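Local coordinates for Slr1438 protein (Synechocystis sp., PDB 3K25) that is of unknown function, but belongs to the aldose 1-epimerase family and so probably binds carbohydrate and may act as an isomerase, at residues G32-E37 with L58-G63; Y237-L242 with S257-A262. All blocks are in the same frame, centred on the assembly; numbering follows the deposited sequence.

How the contacts relate
Both contacts illustrate how an all-beta protein packs irregular segments against the start of a sheet strand or the residues just before it. In contact 1 the loop 58-63 lies on strand 34-40, in the small antiparallel sheet near the N-terminus. In contact 2 the segment 257-262 leaves strand 250-256 beside strand 239-245, in a larger antiparallel sheet. The contacts follow one another along the chain, with centres 20 Å apart and nearest atoms about 11 Å apart, so they do not touch. Both are buried, with centres 9 Å and 12 Å from that of the chain. Both belong to the aldose 1-epimerase homology region; no ligand marks a sugar site, so neither contact is tied to one.

Contact 1: residues G32-E37 with L58-G63; sequences GGLVTE and LSVRGG
Gly-63 is where the loop 58-63 comes closest to the first residues of strand 34-40. With no side chain and a positive phi (68°), it brings backbone directly against backbone: its CA lies 4.0 Å from Thr-36 CA and 3.1 Å from Val-35 O. Van der Waals contact, not hydrogen bonding, joins the two segments at this point, and the strand carbonyls of Val-35 and Thr-36 both line the approach to that CA. Leu-34 extends the packed zone. Its CG stands anti to the backbone N (chi1 175°), which carries the two methyls across to the loop. CD1 lies 4.3 Å from Gly-63 C, while CD2 meets Val-60 CG2 tip to tip at 3.6 Å. Val-60 also has CG2 anti to its backbone N, so CG1 takes the crowded position between N and the carbonyl carbon.

Away from Gly-63 the loop is looser: Leu-58 to Arg-61 are partly exposed, and of these only Val-60 touches the strand. Earlier residues of the same connection hold it: Arg-52 NE bonds Ser-59 O, and the backbones of Arg-61 and Asp-49 are hydrogen-bonded.

A backbone hydrogen bond between Val-35 and Ile-64 continues the tight part. Thr-36 and Glu-37 both face Ser-26 of strand 23-28, a classic beta bulge, with Thr-36 OG1 bonding Ser-26 O, so strand 34-40 carries the loop while paired with its sheet neighbour.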
loop_
_atom_site.group_PDB
_atom_site.type_symbol
_atom_site.label_atom_id
_atom_site.label_comp_id
_atom_site.label_asym_id
_atom_site.label_seq_id
_atom_site.Cartn_x
_atom_site.Cartn_y
_atom_site.Cartn_z
ATOM N N GLY A 32 8.813 -6.981 -3.383
ATOM C CA GLY A 32 7.394 -6.857 -3.109
ATOM C C GLY A 32 6.565 -6.133 -4.155
ATOM O O GLY A 32 5.493 -5.640 -3.824
ATOM N N GLY A 33 7.025 -6.087 -5.404
ATOM C CA GLY A 33 6.274 -5.394 -6.448
ATOM C C GLY A 33 6.006 -3.971 -5.991
ATOM O O GLY A 33 4.931 -3.412 -6.196
ATOM N N LEU A 34 7.029 -3.394 -5.376
ATOM C CA LEU A 34 6.985 -2.073 -4.786
ATOM C C LEU A 34 7.294 -0.850 -5.639
ATOM O O LEU A 34 8.317 -0.794 -6.329
ATOM C CB LEU A 34 7.926 -2.057 -3.566
ATOM C CG LEU A 34 8.158 -0.733 -2.829
ATOM C CD1 LEU A 34 6.873 -0.328 -2.104
ATOM C CD2 LEU A 34 9.306 -0.870 -1.839
ATOM N N VAL A 35 6.391 0.130 -5.568
ATOM C CA VAL A 35 6.551 1.432 -6.217
ATOM C C VAL A 35 7.365 2.155 -5.136
ATOM O O VAL A 35 6.896 2.304 -4.009
ATOM C CB VAL A 35 5.198 2.189 -6.366
ATOM C CG1 VAL A 35 5.450 3.652 -6.709
ATOM C CG2 VAL A 35 4.363 1.555 -7.440
ATOM N N THR A 36 8.572 2.593 -5.450
ATOM C CA THR A 36 9.374 3.254 -4.434
ATOM C C THR A 36 9.280 4.764 -4.506
ATOM O O THR A 36 9.025 5.418 -3.500
ATOM C CB THR A 36 10.834 2.864 -4.565
ATOM O OG1 THR A 36 11.285 3.198 -5.883
ATOM C CG2 THR A 36 11.003 1.376 -4.356
ATOM N N GLU A 37 9.489 5.316 -5.698
ATOM C CA GLU A 37 9.443 6.766 -5.874
ATOM C C GLU A 37 8.583 7.169 -7.056
ATOM O O GLU A 37 8.456 6.424 -8.023
ATOM C CB GLU A 37 10.859 7.321 -6.065
ATOM C CG GLU A 37 11.865 6.815 -5.048
ATOM C CD GLU A 37 13.165 7.602 -5.052
ATOM O OE1 GLU A 37 13.623 8.027 -6.137
ATOM O OE2 GLU A 37 13.742 7.788 -3.962
ATOM N N LEU A 58 15.619 -4.643 6.576
ATOM C CA LEU A 58 14.714 -3.660 7.163
ATOM C C LEU A 58 13.446 -3.456 6.348
ATOM O O LEU A 58 13.467 -3.491 5.112
ATOM C CB LEU A 58 15.430 -2.321 7.341
ATOM C CG LEU A 58 16.273 -2.159 8.617
ATOM C CD1 LEU A 58 17.125 -3.394 8.863
ATOM C CD2 LEU A 58 17.134 -0.909 8.493
ATOM N N SER A 59 12.338 -3.258 7.056
ATOM C CA SER A 59 11.050 -3.046 6.419
ATOM C C SER A 59 11.151 -1.767 5.616
ATOM O O SER A 59 11.829 -0.825 6.019
ATOM C CB SER A 59 9.951 -2.895 7.464
ATOM O OG SER A 59 10.128 -1.696 8.201
ATOM N N VAL A 60 10.478 -1.731 4.479
ATOM C CA VAL A 60 10.528 -0.547 3.649
ATOM C C VAL A 60 9.713 0.564 4.288
ATOM O O VAL A 60 8.619 0.324 4.796
ATOM C CB VAL A 60 10.012 -0.841 2.215
ATOM C CG1 VAL A 60 8.772 -1.729 2.270
ATOM C CG2 VAL A 60 9.692 0.460 1.508
ATOM N N ARG A 61 10.281 1.769 4.275
ATOM C CA ARG A 61 9.652 2.973 4.819
ATOM C C ARG A 61 9.564 3.987 3.703
ATOM O O ARG A 61 10.512 4.732 3.450
ATOM C CB ARG A 61 10.486 3.575 5.945
ATOM C CG ARG A 61 10.373 2.859 7.261
ATOM C CD ARG A 61 9.235 3.397 8.115
ATOM N NE ARG A 61 9.101 2.609 9.337
ATOM C CZ ARG A 61 8.634 1.362 9.370
ATOM N NH1 ARG A 61 8.245 0.765 8.247
ATOM N NH2 ARG A 61 8.588 0.697 10.522
ATOM N N GLY A 62 8.422 4.011 3.035
ATOM C CA GLY A 62 8.233 4.940 1.944
ATOM C C GLY A 62 7.663 4.161 0.788
ATOM O O GLY A 62 7.463 2.959 0.905
ATOM N N GLY A 63 7.402 4.827 -0.327
ATOM C CA GLY A 63 6.847 4.120 -1.459
ATOM C C GLY A 63 5.430 3.639 -1.192
ATOM O O GLY A 63 4.696 4.232 -0.387
#

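Contact 2: residues Y237-L242 with S257-A262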
loop_
_atom_site.group_PDB
_atom_site.type_symbol
_atom_site.label_atom_id
_atom_site.label_comp_id
_atom_site.label_asym_id
_atom_site.label_seq_id
_atom_site.Cartn_x
_atom_site.Cartn_y
_atom_site.Cartn_z
ATOM N N TYR A 237 -12.298 -2.036 -0.958
ATOM C CA TYR A 237 -11.732 -1.295 0.155
ATOM C C TYR A 237 -12.762 -0.563 0.989
ATOM O O TYR A 237 -13.412 0.371 0.515
ATOM C CB TYR A 237 -10.678 -0.332 -0.375
ATOM C CG TYR A 237 -9.661 -1.059 -1.208
ATOM C CD1 TYR A 237 -9.835 -1.200 -2.591
ATOM C CD2 TYR A 237 -8.566 -1.695 -0.606
ATOM C CE1 TYR A 237 -8.938 -1.965 -3.356
ATOM C CE2 TYR A 237 -7.671 -2.461 -1.358
ATOM C CZ TYR A 237 -7.862 -2.595 -2.728
ATOM O OH TYR A 237 -6.995 -3.375 -3.467
ATOM N N GLN A 238 -12.880 -0.978 2.250
ATOM C CA GLN A 238 -13.857 -0.402 3.167
ATOM C C GLN A 238 -13.258 0.346 4.342
ATOM O O GLN A 238 -13.983 0.977 5.110
ATOM C CB GLN A 238 -14.761 -1.520 3.668
ATOM C CG GLN A 238 -15.297 -2.363 2.521
ATOM C CD GLN A 238 -15.780 -3.718 2.971
ATOM O OE1 GLN A 238 -16.840 -3.838 3.579
ATOM N NE2 GLN A 238 -14.993 -4.754 2.682
ATOM N N THR A 239 -11.935 0.283 4.472
ATOM C CA THR A 239 -11.237 0.955 5.567
ATOM C C THR A 239 -10.143 1.921 5.114
ATOM O O THR A 239 -9.431 1.670 4.141
ATOM C CB THR A 239 -10.615 -0.067 6.537
ATOM O OG1 THR A 239 -11.637 -0.593 7.398
ATOM C CG2 THR A 239 -9.531 0.588 7.383
ATOM N N LEU A 240 -10.011 3.021 5.848
ATOM C CA LEU A 240 -9.018 4.029 5.542
ATOM C C LEU A 240 -8.104 4.216 6.744
ATOM O O LEU A 240 -8.569 4.493 7.856
ATOM C CB LEU A 240 -9.713 5.336 5.201
ATOM C CG LEU A 240 -9.282 6.072 3.933
ATOM C CD1 LEU A 240 -8.655 5.136 2.894
ATOM C CD2 LEU A 240 -10.537 6.748 3.373
ATOM N N VAL A 241 -6.801 4.051 6.516
ATOM C CA VAL A 241 -5.814 4.191 7.579
ATOM C C VAL A 241 -4.926 5.422 7.374
ATOM O O VAL A 241 -4.565 5.762 6.243
ATOM C CB VAL A 241 -4.915 2.922 7.667
ATOM C CG1 VAL A 241 -3.745 3.166 8.619
ATOM C CG2 VAL A 241 -5.741 1.723 8.139
ATOM N N LEU A 242 -4.586 6.097 8.470
ATOM C CA LEU A 242 -3.728 7.274 8.392
ATOM C C LEU A 242 -2.534 7.118 9.333
ATOM O O LEU A 242 -2.705 7.006 10.537
ATOM C CB LEU A 242 -4.529 8.524 8.729
ATOM C CG LEU A 242 -3.760 9.805 8.433
ATOM C CD1 LEU A 242 -4.712 10.867 7.903
ATOM C CD2 LEU A 242 -3.033 10.258 9.695
ATOM N N SER A 257 -8.794 -3.329 2.564
ATOM C CA SER A 257 -10.052 -4.011 2.277
ATOM C C SER A 257 -10.748 -4.302 3.605
ATOM O O SER A 257 -11.983 -4.403 3.687
ATOM C CB SER A 257 -9.810 -5.311 1.483
ATOM O OG SER A 257 -9.035 -6.244 2.215
ATOM N N GLY A 258 -9.932 -4.407 4.649
ATOM C CA GLY A 258 -10.445 -4.674 5.981
ATOM C C GLY A 258 -9.475 -4.195 7.043
ATOM O O GLY A 258 -8.306 -3.935 6.743
ATOM N N PRO A 259 -9.930 -4.066 8.300
ATOM C CA PRO A 259 -9.089 -3.612 9.415
ATOM C C PRO A 259 -8.182 -4.698 9.998
ATOM O O PRO A 259 -8.141 -5.827 9.510
ATOM C CB PRO A 259 -10.118 -3.125 10.429
ATOM C CG PRO A 259 -11.235 -4.101 10.233
ATOM C CD PRO A 259 -11.340 -4.189 8.723
ATOM N N ARG A 260 -7.453 -4.347 11.049
ATOM C CA ARG A 260 -6.574 -5.305 11.691
ATOM C C ARG A 260 -7.385 -6.460 12.266
ATOM O O ARG A 260 -8.500 -6.268 12.755
ATOM C CB ARG A 260 -5.770 -4.633 12.809
ATOM C CG ARG A 260 -4.960 -5.617 13.640
ATOM C CD ARG A 260 -4.004 -4.934 14.610
ATOM N NE ARG A 260 -4.692 -4.235 15.694
ATOM C CZ ARG A 260 -4.070 -3.635 16.707
ATOM N NH1 ARG A 260 -2.743 -3.650 16.774
ATOM N NH2 ARG A 260 -4.771 -3.018 17.653
ATOM N N ASN A 261 -6.808 -7.656 12.189
ATOM C CA ASN A 261 -7.405 -8.892 12.692
ATOM C C ASN A 261 -8.703 -9.311 12.001
ATOM O O ASN A 261 -9.534 -10.018 12.571
ATOM C CB ASN A 261 -7.637 -8.789 14.196
ATOM C CG ASN A 261 -7.761 -10.147 14.852
ATOM O OD1 ASN A 261 -8.618 -10.350 15.705
ATOM N ND2 ASN A 261 -6.900 -11.087 14.460
ATOM N N ALA A 262 -8.865 -8.880 10.760
ATOM C CA ALA A 262 -10.046 -9.215 9.976
ATOM C C ALA A 262 -10.098 -10.722 9.648
ATOM O O ALA A 262 -11.177 -11.316 9.568
ATOM C CB ALA A 262 -10.048 -8.381 8.686
#
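Van der Waals contact and close polar approach share this junction, where the segment 257-262 leaves strand 250-256 alongside the start of strand 239-245. The backbones are nearest at Tyr-237 and Ser-257, whose CA atoms are 3.8 Å apart, and they diverge from there, Thr-239 CA lying 5.7 Å from Gly-258 CA.

The van der Waals contacts begin with the Tyr-237 ring. Its CG is anti to the carbonyl carbon (chi1 -54°), and the ring presents its CD2 corner obliquely to the backbone of Ser-257, 3.6 Å from Ser-257 N. Further along, Thr-239 and Pro-259 cross at about a right angle, with Thr-239 OG1 3.8 Å from Pro-259 CD. The CB of Ser-257 points away from the strand, so this residue meets it through its main chain.

Polar groups come next. The extended chain of Gln-238 follows the Ser-257 carbonyl and brings NE2 to 3.2 Å from Ser-257 O. The hydroxyls have other partners: Tyr-237 OH bonds Gln-147 OE1 and Thr-239 OG1 bonds Gln-268 OE1, while Ser-257 OG accepts from Leu-161 N on strand 157-168.

Main-chain geometry makes up the third group. Gln-238 and Thr-239 both face Trp-256, a classic beta bulge at the head of the strand pair. Pro-259 to Ala-262 then form a type II turn, Asn-261 taking the positive phi (64°), closed by a weak bond from Ala-262 N to Pro-259 O just as helix 262-265 begins.

Within a beta-sheet framework consistent with the galactose mutarotase-like clan, the chemistry thus implies a seam packed largely through side chain against main chain, its buried hydroxyls satisfied by neighbouring strands and loops.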